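Local coordinates for protein purine nucleosidase, (IunH-1) (Sulfolobus solfataricus, PDB 3T8J) that belongs to the nucleoside hydrolase family of alpha/beta proteins and binds a sodium ion, at residues A[20-26]-A[242-246]; A[46-52]-A[89-95]; A[121-125]-A[164-168]; A[198-203]-A[305-309]. All coordinates share one frame. Where two conformers were deposited one is given. Residues are numbered along the deposited sequence.

Interaction 1: A[20-26]-A[242-246]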
loop_
_atom_site.group_PDB
_atom_site.type_symbol
_atom_site.label_atom_id
_atom_site.label_comp_id
_atom_site.label_asym_id
_atom_site.label_seq_id
_atom_site.Cartn_x
_atom_site.Cartn_y
_atom_site.Cartn_z
ATOM N N LEU A 20 23.185 -33.640 6.493
ATOM C CA LEU A 20 24.493 -33.024 6.266
ATOM C C LEU A 20 25.099 -32.623 7.612
ATOM O O LEU A 20 26.284 -32.856 7.855
ATOM C CB LEU A 20 24.376 -31.818 5.317
ATOM C CG LEU A 20 25.616 -31.270 4.599
ATOM C CD1 LEU A 20 26.344 -32.338 3.791
ATOM C CD2 LEU A 20 25.251 -30.078 3.698
ATOM N N LEU A 21 24.281 -32.028 8.487
ATOM C CA LEU A 21 24.790 -31.629 9.808
ATOM C C LEU A 21 25.216 -32.878 10.597
ATOM O O LEU A 21 26.318 -32.939 11.154
ATOM C CB LEU A 21 23.755 -30.819 10.618
ATOM C CG LEU A 21 23.358 -29.432 10.119
ATOM C CD1 LEU A 21 22.182 -28.904 10.966
ATOM C CD2 LEU A 21 24.545 -28.460 10.163
ATOM N N LEU A 22 24.347 -33.883 10.664
ATOM C CA LEU A 22 24.618 -35.096 11.464
ATOM C C LEU A 22 25.777 -35.950 10.952
ATOM O O LEU A 22 26.613 -36.442 11.757
ATOM C CB LEU A 22 23.357 -35.955 11.578
ATOM C CG LEU A 22 22.177 -35.348 12.325
ATOM C CD1 LEU A 22 21.000 -36.335 12.329
ATOM C CD2 LEU A 22 22.517 -34.962 13.746
ATOM N N LYS A 23 25.846 -36.136 9.637
ATOM C CA LYS A 23 26.915 -36.882 8.990
ATOM C C LYS A 23 28.252 -36.302 9.387
ATOM O O LYS A 23 29.211 -37.048 9.614
ATOM C CB LYS A 23 26.784 -36.765 7.468
ATOM C CG LYS A 23 28.010 -37.251 6.686
ATOM C CD LYS A 23 28.044 -38.728 6.685
ATOM C CE LYS A 23 29.297 -39.322 5.984
ATOM N NZ LYS A 23 30.596 -38.668 6.328
ATOM N N ASN A 24 28.286 -34.971 9.462
ATOM C CA ASN A 24 29.507 -34.208 9.731
ATOM C C ASN A 24 29.788 -33.842 11.211
ATOM O O ASN A 24 30.606 -32.969 11.495
ATOM C CB ASN A 24 29.548 -32.984 8.829
ATOM C CG ASN A 24 29.811 -33.358 7.364
ATOM O OD1 ASN A 24 30.936 -33.745 7.001
ATOM N ND2 ASN A 24 28.769 -33.295 6.530
ATOM N N ASN A 25 29.124 -34.536 12.126
ATOM C CA ASN A 25 29.360 -34.410 13.580
ATOM C C ASN A 25 29.134 -32.993 14.145
ATOM O O ASN A 25 29.816 -32.558 15.084
ATOM C CB ASN A 25 30.753 -34.934 13.962
ATOM C CG ASN A 25 30.845 -35.280 15.437
ATOM O OD1 ASN A 25 29.946 -35.909 15.973
ATOM N ND2 ASN A 25 31.930 -34.867 16.107
ATOM N N ILE A 26 28.171 -32.272 13.576
ATOM C CA ILE A 26 27.649 -31.023 14.152
ATOM C C ILE A 26 26.539 -31.384 15.133
ATOM O O ILE A 26 25.700 -32.227 14.814
ATOM C CB ILE A 26 27.077 -30.089 13.073
ATOM C CG1 ILE A 26 28.116 -29.781 12.000
ATOM C CG2 ILE A 26 26.471 -28.816 13.710
ATOM C CD1 ILE A 26 29.305 -28.985 12.508
ATOM N N THR A 242 23.182 -25.004 4.177
ATOM C CA THR A 242 23.754 -25.855 5.220
ATOM C C THR A 242 25.249 -26.118 4.995
ATOM O O THR A 242 26.057 -26.082 5.928
ATOM C CB THR A 242 22.976 -27.194 5.305
ATOM O OG1 THR A 242 21.572 -26.927 5.484
ATOM C CG2 THR A 242 23.461 -28.055 6.466
ATOM N N ALA A 243 25.611 -26.392 3.746
ATOM C CA ALA A 243 27.012 -26.651 3.390
ATOM C C ALA A 243 27.871 -25.428 3.696
ATOM O O ALA A 243 28.982 -25.573 4.199
ATOM C CB ALA A 243 27.145 -27.079 1.905
ATOM N N ILE A 244 27.361 -24.237 3.389
ATOM C CA ILE A 244 28.088 -22.990 3.685
ATOM C C ILE A 244 28.174 -22.794 5.208
ATOM O O ILE A 244 29.211 -22.349 5.740
ATOM C CB ILE A 244 27.409 -21.782 3.003
ATOM C CG1 ILE A 244 27.594 -21.845 1.492
ATOM C CG2 ILE A 244 27.943 -20.454 3.552
ATOM C CD1 ILE A 244 26.645 -20.904 0.757
ATOM N N ALA A 245 27.102 -23.125 5.943
ATOM C CA ALA A 245 27.166 -23.022 7.418
ATOM C C ALA A 245 28.271 -23.910 7.989
ATOM O O ALA A 245 29.038 -23.499 8.865
ATOM C CB ALA A 245 25.815 -23.354 8.049
ATOM N N ILE A 246 28.417 -25.108 7.442
ATOM C CA ILE A 246 29.473 -26.046 7.863
ATOM C C ILE A 246 30.878 -25.590 7.448
ATOM O O ILE A 246 31.820 -25.604 8.270
ATOM C CB ILE A 246 29.193 -27.471 7.290
ATOM C CG1 ILE A 246 27.924 -28.060 7.909
ATOM C CG2 ILE A 246 30.382 -28.403 7.519
ATOM C CD1 ILE A 246 27.297 -29.253 7.112
#
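L20, on the last turn of helix 12-23, points its CA-to-CB bond at helix 237-246 and makes the tightest approach of the contact: its CG lies 3.6 Å from CD1 of I246, which has 79 Å² covered. L20 CD2 also reaches the preceding turn, 4.0 Å from A243 CB and 3.9 Å from T242 CG2. L21 starts sideways, but its CD2 ends 3.9 Å from T242 CG2 and 4.1 Å from I246 CG1, so the T242 methyl meets both leucines; the T242 hydroxyl OG1 is turned to D238 O within its own helix. Two helix C-termini thus pack beside the parallel strands of an alpha/beta fold, where L21 and T242 both also touch L119 of strand 116-120. N24 is the first residue to leave helical phi/psi, and its ND2 folds back onto L20 O at 2.9 Å while lying 4.3 Å from I246 CD1. N25, with phi 59°, is the C-prime residue of a Schellman motif, closed by I26 N to L21 O (3.1 Å) and N25 N to L22 O (3.2 Å). The reversal brings I26 round toward the partner helix, its CG1 4.4 Å from I246 CG1.

Interaction 2: A[46-52]-A[89-95]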
loop_
_atom_site.group_PDB
_atom_site.type_symbol
_atom_site.label_atom_id
_atom_site.label_comp_id
_atom_site.label_asym_id
_atom_site.label_seq_id
_atom_site.Cartn_x
_atom_site.Cartn_y
_atom_site.Cartn_z
ATOM N N ASN A 46 7.466 -36.219 9.021
ATOM C CA ASN A 46 8.653 -36.342 8.170
ATOM C C ASN A 46 9.933 -36.194 8.990
ATOM O O ASN A 46 10.889 -36.953 8.808
ATOM C CB ASN A 46 8.671 -35.280 7.059
ATOM C CG ASN A 46 7.727 -35.577 5.899
ATOM O OD1 ASN A 46 7.145 -36.668 5.772
ATOM N ND2 ASN A 46 7.608 -34.598 5.001
ATOM N N ALA A 47 9.942 -35.226 9.892
ATOM C CA ALA A 47 11.137 -35.000 10.694
ATOM C C ALA A 47 11.432 -36.156 11.666
ATOM O O ALA A 47 12.567 -36.598 11.810
ATOM C CB ALA A 47 11.015 -33.651 11.452
ATOM N N LEU A 48 10.393 -36.644 12.336
ATOM C CA LEU A 48 10.499 -37.774 13.245
ATOM C C LEU A 48 10.982 -39.034 12.528
ATOM O O LEU A 48 11.889 -39.713 12.979
ATOM C CB LEU A 48 9.154 -38.032 13.923
ATOM C CG LEU A 48 8.678 -36.949 14.908
ATOM C CD1 LEU A 48 7.163 -37.064 15.093
ATOM C CD2 LEU A 48 9.407 -37.023 16.248
ATOM N N TRP A 49 10.372 -39.318 11.378
ATOM C CA TRP A 49 10.795 -40.422 10.545
ATOM C C TRP A 49 12.253 -40.270 10.100
ATOM O O TRP A 49 13.002 -41.230 10.160
ATOM C CB TRP A 49 9.881 -40.560 9.330
ATOM C CG TRP A 49 10.276 -41.660 8.391
ATOM C CD1 TRP A 49 9.896 -42.969 8.457
ATOM C CD2 TRP A 49 11.138 -41.549 7.260
ATOM N NE1 TRP A 49 10.459 -43.684 7.426
ATOM C CE2 TRP A 49 11.221 -42.841 6.671
ATOM C CE3 TRP A 49 11.827 -40.490 6.672
ATOM C CZ2 TRP A 49 11.993 -43.095 5.558
ATOM C CZ3 TRP A 49 12.603 -40.749 5.546
ATOM C CH2 TRP A 49 12.670 -42.043 5.006
ATOM N N ALA A 50 12.655 -39.079 9.668
ATOM C CA ALA A 50 14.033 -38.842 9.236
ATOM C C ALA A 50 15.050 -39.160 10.341
ATOM O O ALA A 50 16.071 -39.807 10.089
ATOM C CB ALA A 50 14.197 -37.395 8.759
ATOM N N LEU A 51 14.764 -38.726 11.564
ATOM C CA LEU A 51 15.643 -39.003 12.703
ATOM C C LEU A 51 15.772 -40.498 12.971
ATOM O O LEU A 51 16.850 -40.983 13.327
ATOM C CB LEU A 51 15.170 -38.242 13.957
ATOM C CG LEU A 51 15.355 -36.733 13.901
ATOM C CD1 LEU A 51 14.495 -36.095 14.990
ATOM C CD2 LEU A 51 16.824 -36.335 14.076
ATOM N N GLU A 52 14.671 -41.237 12.829
ATOM C CA GLU A 52 14.701 -42.703 12.994
ATOM C C GLU A 52 15.661 -43.419 12.039
ATOM O O GLU A 52 16.283 -44.427 12.427
ATOM C CB GLU A 52 13.288 -43.314 12.882
ATOM C CG GLU A 52 12.387 -42.958 14.053
ATOM C CD GLU A 52 11.018 -43.665 14.048
ATOM O OE1 GLU A 52 10.625 -44.294 13.030
ATOM O OE2 GLU A 52 10.348 -43.582 15.106
ATOM N N VAL A 89 5.273 -40.748 4.928
ATOM C CA VAL A 89 5.911 -41.590 5.925
ATOM C C VAL A 89 5.340 -41.377 7.319
ATOM O O VAL A 89 4.658 -40.388 7.574
ATOM C CB VAL A 89 7.463 -41.341 6.013
ATOM C CG1 VAL A 89 8.156 -41.608 4.678
ATOM C CG2 VAL A 89 7.783 -39.907 6.521
ATOM N N GLU A 90 5.640 -42.311 8.208
ATOM C CA GLU A 90 5.159 -42.277 9.585
ATOM C C GLU A 90 6.272 -42.871 10.454
ATOM O O GLU A 90 6.733 -43.985 10.188
ATOM C CB GLU A 90 3.842 -43.093 9.716
ATOM C CG GLU A 90 3.153 -43.079 11.102
ATOM C CD GLU A 90 2.622 -41.714 11.549
ATOM O OE1 GLU A 90 2.652 -40.744 10.760
ATOM O OE2 GLU A 90 2.168 -41.628 12.721
ATOM N N PRO A 91 6.700 -42.148 11.495
ATOM C CA PRO A 91 7.640 -42.771 12.436
ATOM C C PRO A 91 7.041 -43.973 13.140
ATOM O O PRO A 91 5.814 -44.039 13.378
ATOM C CB PRO A 91 7.910 -41.657 13.452
ATOM C CG PRO A 91 6.658 -40.826 13.414
ATOM C CD PRO A 91 6.234 -40.835 11.964
ATOM N N LYS A 92 7.908 -44.928 13.469
ATOM C CA LYS A 92 7.495 -46.113 14.195
ATOM C C LYS A 92 7.445 -45.935 15.695
ATOM O O LYS A 92 6.667 -46.606 16.371
ATOM C CB LYS A 92 8.421 -47.276 13.844
ATOM C CG LYS A 92 8.298 -47.740 12.402
ATOM C CD LYS A 92 9.169 -48.966 12.166
ATOM C CE LYS A 92 9.203 -49.363 10.699
ATOM N NZ LYS A 92 7.825 -49.611 10.182
ATOM N N ARG A 93 8.331 -45.089 16.234
ATOM C CA ARG A 93 8.507 -44.966 17.667
ATOM C C ARG A 93 8.520 -43.516 18.178
ATOM O O ARG A 93 7.930 -43.231 19.220
ATOM C CB ARG A 93 9.827 -45.629 18.074
ATOM C CG ARG A 93 9.913 -47.103 17.790
ATOM C CD ARG A 93 11.358 -47.594 17.940
ATOM N NE ARG A 93 12.201 -46.981 16.907
ATOM C CZ ARG A 93 12.277 -47.394 15.640
ATOM N NH1 ARG A 93 11.571 -48.449 15.219
ATOM N NH2 ARG A 93 13.061 -46.739 14.786
ATOM N N LEU A 94 9.206 -42.611 17.487
ATOM C CA LEU A 94 9.378 -41.264 18.016
ATOM C C LEU A 94 8.084 -40.469 17.973
ATOM O O LEU A 94 7.285 -40.637 17.044
ATOM C CB LEU A 94 10.467 -40.506 17.241
ATOM C CG LEU A 94 11.887 -41.092 17.314
ATOM C CD1 LEU A 94 12.830 -40.211 16.474
ATOM C CD2 LEU A 94 12.408 -41.204 18.756
ATOM N N LYS A 95 7.909 -39.604 18.975
ATOM C CA LYS A 95 6.752 -38.713 19.086
ATOM C C LYS A 95 7.224 -37.267 19.225
ATOM O O LYS A 95 8.274 -37.001 19.825
ATOM C CB LYS A 95 5.898 -39.088 20.305
ATOM C CG LYS A 95 5.269 -40.511 20.245
ATOM C CD LYS A 95 4.590 -40.854 21.563
ATOM C CE LYS A 95 3.988 -42.267 21.554
ATOM N NZ LYS A 95 3.765 -42.791 22.945
HETATM O O HOH W 1 6.521 -38.453 3.605
HETATM O O HOH W 2 15.404 -45.252 15.294
#
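E52 has the largest area covered here, 106 Å², and its carboxylate takes all three direct hydrogen bonds. E52 OE1 accepts K92 N at 2.8 Å, while E52 OE2 accepts both R93 N and L94 N, each at 2.8 Å, with N-H...O angles of 156° to 170°. Three successive backbone amides of an irregular segment therefore converge on one side chain of helix 40-53. The guanidinium adds charge but no directed bond: R93 NH2 is 3.9 Å from E52 OE1, a long salt bridge with the oxygen well out of the guanidinium plane. A water joins R93 NH2 (2.8 Å) to E52 O (3.1 Å). This clasps the loop between helices 76-79 and 101-111 along the helix that follows strand 27-33 of the central sheet of this alpha/beta fold. V89, with 88 Å² covered, holds the other end. V89 CB sits 3.7 Å from the centroid of the W49 five-membered ring, 11° off the normal, a CH-pi contact over the face, and V89 CG2 is 3.6 Å from W49 CB. L48, at 82 Å², fills the middle, with L48 CB 3.8 Å from P91 CG and L48 CD2 3.8 Å from L94 CB; L48 also touches V60 of strand 60-62.

Interaction 3: A[121-125]-A[164-168]. With NA (sodium ion), chain B.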
loop_
_atom_site.group_PDB
_atom_site.type_symbol
_atom_site.label_atom_id
_atom_site.label_comp_id
_atom_site.label_asym_id
_atom_site.label_seq_id
_atom_site.Cartn_x
_atom_site.Cartn_y
_atom_site.Cartn_z
ATOM N N ILE A 121 16.030 -22.495 7.341
ATOM C CA ILE A 121 15.830 -22.944 5.947
ATOM C C ILE A 121 14.356 -22.993 5.539
ATOM O O ILE A 121 13.998 -23.655 4.574
ATOM C CB ILE A 121 16.540 -24.297 5.668
ATOM C CG1 ILE A 121 16.215 -25.362 6.721
ATOM C CG2 ILE A 121 18.066 -24.083 5.611
ATOM C CD1 ILE A 121 16.596 -26.814 6.306
ATOM N N SER A 122 13.517 -22.288 6.280
ATOM C CA SER A 122 12.061 -22.324 6.156
ATOM C C SER A 122 11.457 -20.951 6.436
ATOM O O SER A 122 12.186 -20.007 6.838
ATOM C CB SER A 122 11.524 -23.357 7.164
ATOM O OG SER A 122 12.248 -24.596 7.050
ATOM N N PRO A 123 10.134 -20.795 6.308
ATOM C CA PRO A 123 9.510 -19.541 6.764
ATOM C C PRO A 123 9.897 -19.196 8.225
ATOM O O PRO A 123 10.137 -20.085 9.030
ATOM C CB PRO A 123 8.017 -19.806 6.582
ATOM C CG PRO A 123 7.962 -20.806 5.462
ATOM C CD PRO A 123 9.127 -21.707 5.745
ATOM N N LEU A 124 9.967 -17.907 8.552
ATOM C CA LEU A 124 10.638 -17.449 9.762
ATOM C C LEU A 124 9.735 -17.262 11.009
ATOM O O LEU A 124 10.122 -16.679 12.033
ATOM C CB LEU A 124 11.419 -16.170 9.424
ATOM C CG LEU A 124 12.643 -16.368 8.512
ATOM C CD1 LEU A 124 13.153 -15.023 7.922
ATOM C CD2 LEU A 124 13.803 -17.026 9.231
ATOM N N THR A 125 8.532 -17.817 10.944
ATOM C CA THR A 125 7.522 -17.615 11.976
ATOM C C THR A 125 7.984 -18.013 13.390
ATOM O O THR A 125 7.696 -17.295 14.340
ATOM C CB THR A 125 6.194 -18.332 11.578
ATOM O OG1 THR A 125 5.926 -18.065 10.195
ATOM C CG2 THR A 125 5.055 -17.819 12.448
ATOM N N ASN A 164 10.135 -18.893 1.191
ATOM C CA ASN A 164 10.256 -18.789 2.663
ATOM C C ASN A 164 9.880 -17.389 3.159
ATOM O O ASN A 164 9.147 -17.249 4.141
ATOM C CB ASN A 164 11.670 -19.125 3.134
ATOM C CG ASN A 164 11.983 -20.596 3.021
ATOM O OD1 ASN A 164 11.076 -21.432 2.909
ATOM N ND2 ASN A 164 13.291 -20.950 3.070
ATOM N N ILE A 165 10.369 -16.356 2.470
ATOM C CA ILE A 165 10.046 -14.979 2.862
ATOM C C ILE A 165 8.583 -14.652 2.558
ATOM O O ILE A 165 7.871 -14.051 3.379
ATOM C CB ILE A 165 10.980 -13.958 2.177
ATOM C CG1 ILE A 165 12.458 -14.311 2.418
ATOM C CG2 ILE A 165 10.678 -12.483 2.639
ATOM C CD1 ILE A 165 12.870 -14.331 3.896
ATOM N N TRP A 166 8.098 -15.061 1.373
ATOM C CA TRP A 166 6.717 -14.789 0.965
ATOM C C TRP A 166 5.660 -15.418 1.931
ATOM O O TRP A 166 4.619 -14.809 2.192
ATOM C CB TRP A 166 6.494 -15.328 -0.473
ATOM C CG TRP A 166 5.103 -15.146 -0.980
ATOM C CD1 TRP A 166 4.587 -14.070 -1.672
ATOM C CD2 TRP A 166 4.024 -16.083 -0.854
ATOM N NE1 TRP A 166 3.253 -14.266 -1.953
ATOM C CE2 TRP A 166 2.883 -15.495 -1.451
ATOM C CE3 TRP A 166 3.902 -17.355 -0.265
ATOM C CZ2 TRP A 166 1.654 -16.141 -1.492
ATOM C CZ3 TRP A 166 2.678 -17.985 -0.316
ATOM C CH2 TRP A 166 1.570 -17.375 -0.918
ATOM N N VAL A 167 5.915 -16.622 2.426
ATOM C CA VAL A 167 4.930 -17.328 3.295
ATOM C C VAL A 167 4.578 -16.481 4.509
ATOM O O VAL A 167 3.409 -16.316 4.872
ATOM C CB VAL A 167 5.414 -18.720 3.698
ATOM C CG1 VAL A 167 4.639 -19.268 4.919
ATOM C CG2 VAL A 167 5.315 -19.712 2.501
ATOM N N ASP A 168 5.621 -15.892 5.109
ATOM C CA ASP A 168 5.447 -15.060 6.302
ATOM C C ASP A 168 6.382 -13.862 6.259
ATOM O O ASP A 168 7.429 -13.866 6.898
ATOM C CB ASP A 168 5.559 -15.850 7.602
ATOM C CG ASP A 168 5.002 -15.083 8.798
ATOM O OD1 ASP A 168 4.762 -13.859 8.668
ATOM O OD2 ASP A 168 4.791 -15.689 9.880
HETATM NA NA NA B . 12.732 -25.533 4.810
HETATM O O HOH W 3 9.347 -15.907 6.534
HETATM O O HOH W 4 12.631 -26.328 2.597
#
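The backbones come closest at P123 and N164, whose CA atoms are 4.2 Å apart, near enough for a CA-H...O contact from P123 CA to N164 O (3.5 Å, 141° at the hydrogen). Segment 121-125 is an irregular loop, extended at S122 and P123, that leads to L124 at the N-cap position of helix 125-133; segment 164-168 runs beside it on helix 163-167, and D168 OD1 caps A171 N of the next helix. A water fills the gap between the main chains, taking L124 N at 2.9 Å and donating to N164 O and D168 O, both at 2.8 Å. Among the side chains, P123 CG meets V167 CG1 at 3.7 Å. N164 lies along the loop, its CG 3.5 Å from S122 C, while its ND2 donates to M147 O. T125 OG1 and D168 OD2 are 2.7 Å apart, but E35 OE2 competes for the hydroxyl proton. I121 O (2.3 Å) and S122 OG (2.5 Å) bind the sodium ion, with a water 2.4 Å from NA; S122 OG is also hydrogen-bonded with D7 O. D9 and D14 complete this site, an aspartate-rich metal pocket at the C-terminal ends of parallel strands, as in other nucleoside hydrolases.

Interaction 4: A[198-203]-A[305-309]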
loop_
_atom_site.group_PDB
_atom_site.type_symbol
_atom_site.label_atom_id
_atom_site.label_comp_id
_atom_site.label_asym_id
_atom_site.label_seq_id
_atom_site.Cartn_x
_atom_site.Cartn_y
_atom_site.Cartn_z
ATOM N N GLU A 198 24.384 -35.300 -15.727
ATOM C CA GLU A 198 25.617 -36.071 -15.473
ATOM C C GLU A 198 25.751 -36.455 -13.999
ATOM O O GLU A 198 26.038 -37.609 -13.649
ATOM C CB GLU A 198 26.858 -35.271 -15.927
ATOM C CG GLU A 198 28.241 -35.875 -15.538
ATOM C CD GLU A 198 28.912 -35.161 -14.335
ATOM O OE1 GLU A 198 29.192 -33.940 -14.462
ATOM O OE2 GLU A 198 29.181 -35.812 -13.280
ATOM N N GLU A 199 25.536 -35.473 -13.134
ATOM C CA GLU A 199 25.623 -35.675 -11.695
ATOM C C GLU A 199 24.524 -36.602 -11.179
ATOM O O GLU A 199 24.782 -37.474 -10.359
ATOM C CB GLU A 199 25.586 -34.315 -10.979
ATOM C CG GLU A 199 26.848 -33.501 -11.242
ATOM C CD GLU A 199 26.762 -32.046 -10.830
ATOM O OE1 GLU A 199 25.653 -31.464 -10.843
ATOM O OE2 GLU A 199 27.830 -31.479 -10.521
ATOM N N TRP A 200 23.308 -36.414 -11.670
ATOM C CA TRP A 200 22.166 -37.256 -11.309
ATOM C C TRP A 200 22.420 -38.721 -11.673
ATOM O O TRP A 200 22.185 -39.609 -10.854
ATOM C CB TRP A 200 20.918 -36.716 -12.003
ATOM C CG TRP A 200 19.631 -37.462 -11.808
ATOM C CD1 TRP A 200 18.950 -38.160 -12.763
ATOM C CD2 TRP A 200 18.832 -37.527 -10.626
ATOM N NE1 TRP A 200 17.784 -38.665 -12.242
ATOM C CE2 TRP A 200 17.696 -38.305 -10.927
ATOM C CE3 TRP A 200 18.977 -37.030 -9.325
ATOM C CZ2 TRP A 200 16.707 -38.576 -9.990
ATOM C CZ3 TRP A 200 17.987 -37.314 -8.393
ATOM C CH2 TRP A 200 16.871 -38.084 -8.739
ATOM N N ASN A 201 22.932 -38.965 -12.878
ATOM C CA ASN A 201 23.276 -40.331 -13.308
ATOM C C ASN A 201 24.347 -40.971 -12.414
ATOM O O ASN A 201 24.271 -42.172 -12.095
ATOM C CB ASN A 201 23.715 -40.348 -14.784
ATOM C CG ASN A 201 22.542 -40.186 -15.761
ATOM O OD1 ASN A 201 21.371 -40.361 -15.398
ATOM N ND2 ASN A 201 22.860 -39.850 -17.011
ATOM N N VAL A 202 25.337 -40.184 -11.987
ATOM C CA VAL A 202 26.359 -40.704 -11.068
ATOM C C VAL A 202 25.703 -41.158 -9.762
ATOM O O VAL A 202 25.999 -42.237 -9.248
ATOM C CB VAL A 202 27.464 -39.664 -10.756
ATOM C CG1 VAL A 202 28.298 -40.100 -9.536
ATOM C CG2 VAL A 202 28.351 -39.445 -11.974
ATOM N N ILE A 203 24.804 -40.334 -9.238
ATOM C CA ILE A 203 24.099 -40.670 -8.009
ATOM C C ILE A 203 23.228 -41.929 -8.165
ATOM O O ILE A 203 23.209 -42.781 -7.275
ATOM C CB ILE A 203 23.265 -39.461 -7.484
ATOM C CG1 ILE A 203 24.212 -38.328 -7.077
ATOM C CG2 ILE A 203 22.374 -39.869 -6.313
ATOM C CD1 ILE A 203 23.529 -36.979 -6.806
ATOM N N TYR A 305 28.340 -35.898 -2.330
ATOM C CA TYR A 305 28.796 -37.276 -2.573
ATOM C C TYR A 305 29.272 -37.979 -1.290
ATOM O O TYR A 305 29.027 -39.176 -1.090
ATOM C CB TYR A 305 29.894 -37.316 -3.642
ATOM C CG TYR A 305 29.450 -36.886 -5.027
ATOM C CD1 TYR A 305 28.321 -37.436 -5.626
ATOM C CD2 TYR A 305 30.188 -35.959 -5.755
ATOM C CE1 TYR A 305 27.918 -37.046 -6.910
ATOM C CE2 TYR A 305 29.802 -35.574 -7.032
ATOM C CZ TYR A 305 28.668 -36.126 -7.603
ATOM O OH TYR A 305 28.287 -35.750 -8.873
ATOM N N ASP A 306 29.961 -37.231 -0.439
ATOM C CA ASP A 306 30.405 -37.730 0.855
ATOM C C ASP A 306 29.225 -38.187 1.727
ATOM O O ASP A 306 29.264 -39.266 2.335
ATOM C CB ASP A 306 31.212 -36.633 1.560
ATOM C CG ASP A 306 31.641 -37.022 2.960
ATOM O OD1 ASP A 306 32.561 -37.868 3.105
ATOM O OD2 ASP A 306 31.061 -36.469 3.924
ATOM N N LEU A 307 28.173 -37.367 1.768
ATOM C CA LEU A 307 26.962 -37.719 2.493
ATOM C C LEU A 307 26.322 -39.005 1.947
ATOM O O LEU A 307 25.888 -39.861 2.712
ATOM C CB LEU A 307 25.952 -36.557 2.422
ATOM C CG LEU A 307 24.594 -36.780 3.066
ATOM C CD1 LEU A 307 24.720 -37.011 4.571
ATOM C CD2 LEU A 307 23.654 -35.599 2.819
ATOM N N LEU A 308 26.281 -39.149 0.626
ATOM C CA LEU A 308 25.553 -40.275 0.015
ATOM C C LEU A 308 26.295 -41.610 0.175
ATOM O O LEU A 308 25.711 -42.686 0.008
ATOM C CB LEU A 308 25.242 -39.986 -1.451
ATOM C CG LEU A 308 24.384 -38.753 -1.717
ATOM C CD1 LEU A 308 24.011 -38.687 -3.213
ATOM C CD2 LEU A 308 23.123 -38.746 -0.850
ATOM N N ASN A 309 27.571 -41.526 0.514
ATOM C CA ASN A 309 28.370 -42.696 0.849
ATOM C C ASN A 309 28.326 -43.110 2.334
ATOM O O ASN A 309 28.995 -44.054 2.720
ATOM C CB ASN A 309 29.817 -42.453 0.413
ATOM C CG ASN A 309 30.029 -42.722 -1.067
ATOM O OD1 ASN A 309 30.455 -41.841 -1.813
ATOM N ND2 ASN A 309 29.712 -43.939 -1.503
#
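Y305 opens the segment and has the largest share of the contact, 82 Å² of the 204 Å² buried on both sides. Its CA-to-CB bond points sideways, but with chi1 at -65° the ring extends across to helix 197-204. There Y305 CE1 lies 3.9 Å from I203 CG1, which sits at the ring edge near its plane, and 4.0 Å from V202 CG1. The phenol end reaches one turn further back, with Y305 OH 3.6 Å from E199 CG. That contact is with a methylene of E199, whose OE1 is engaged elsewhere, in a salt bridge with K297 NZ and a hydrogen bond from T196 N. L308, one turn after Y305, points directly at the partner and puts CD1 3.7 Å from I203 CG2. I203 is therefore gripped by two residues spaced i and i+3 on helix 297-308, and its own end swings nearer although its CA-to-CB bond starts sideways. The nearest CA atoms, those of I203 and Y305, remain 7.9 Å apart, so long side chains rather than close backbones bridge the helices. The contact centre is about 21 Å from the chain centre. Helix 209-227 lies against the same junction, with Y214 touching both I203 and L308, and M206 of the intervening loop touches Y305 and L308. On another face of the C-terminal helix, L307 packs on L16, Y19 and K23 of helix 12-23.

Overall arrangement
Interaction 3 is the most deeply buried, with every touching residue buried and its centre about 9 Å from the chain centre; it combines metal ligation, a bridging water and small apolar contacts. Interactions 1 and 4 lie farther out, at about 13 and 21 Å, and both join helices through apolar side chains. They meet directly: K23 NZ forms a salt bridge with D306 OD2 at 3.3 Å, and K23 CB packs 3.6 Å from L307 CD1, linking helix 12-23 to helix 297-308. Interaction 2, about 20 Å out, covers the most surface, 583 Å², and differs by fixing a loop with carboxylate-to-amide bonds. Along the chain, interactions 2 and 3 are nested within interaction 1, whereas 1 and 4 cross.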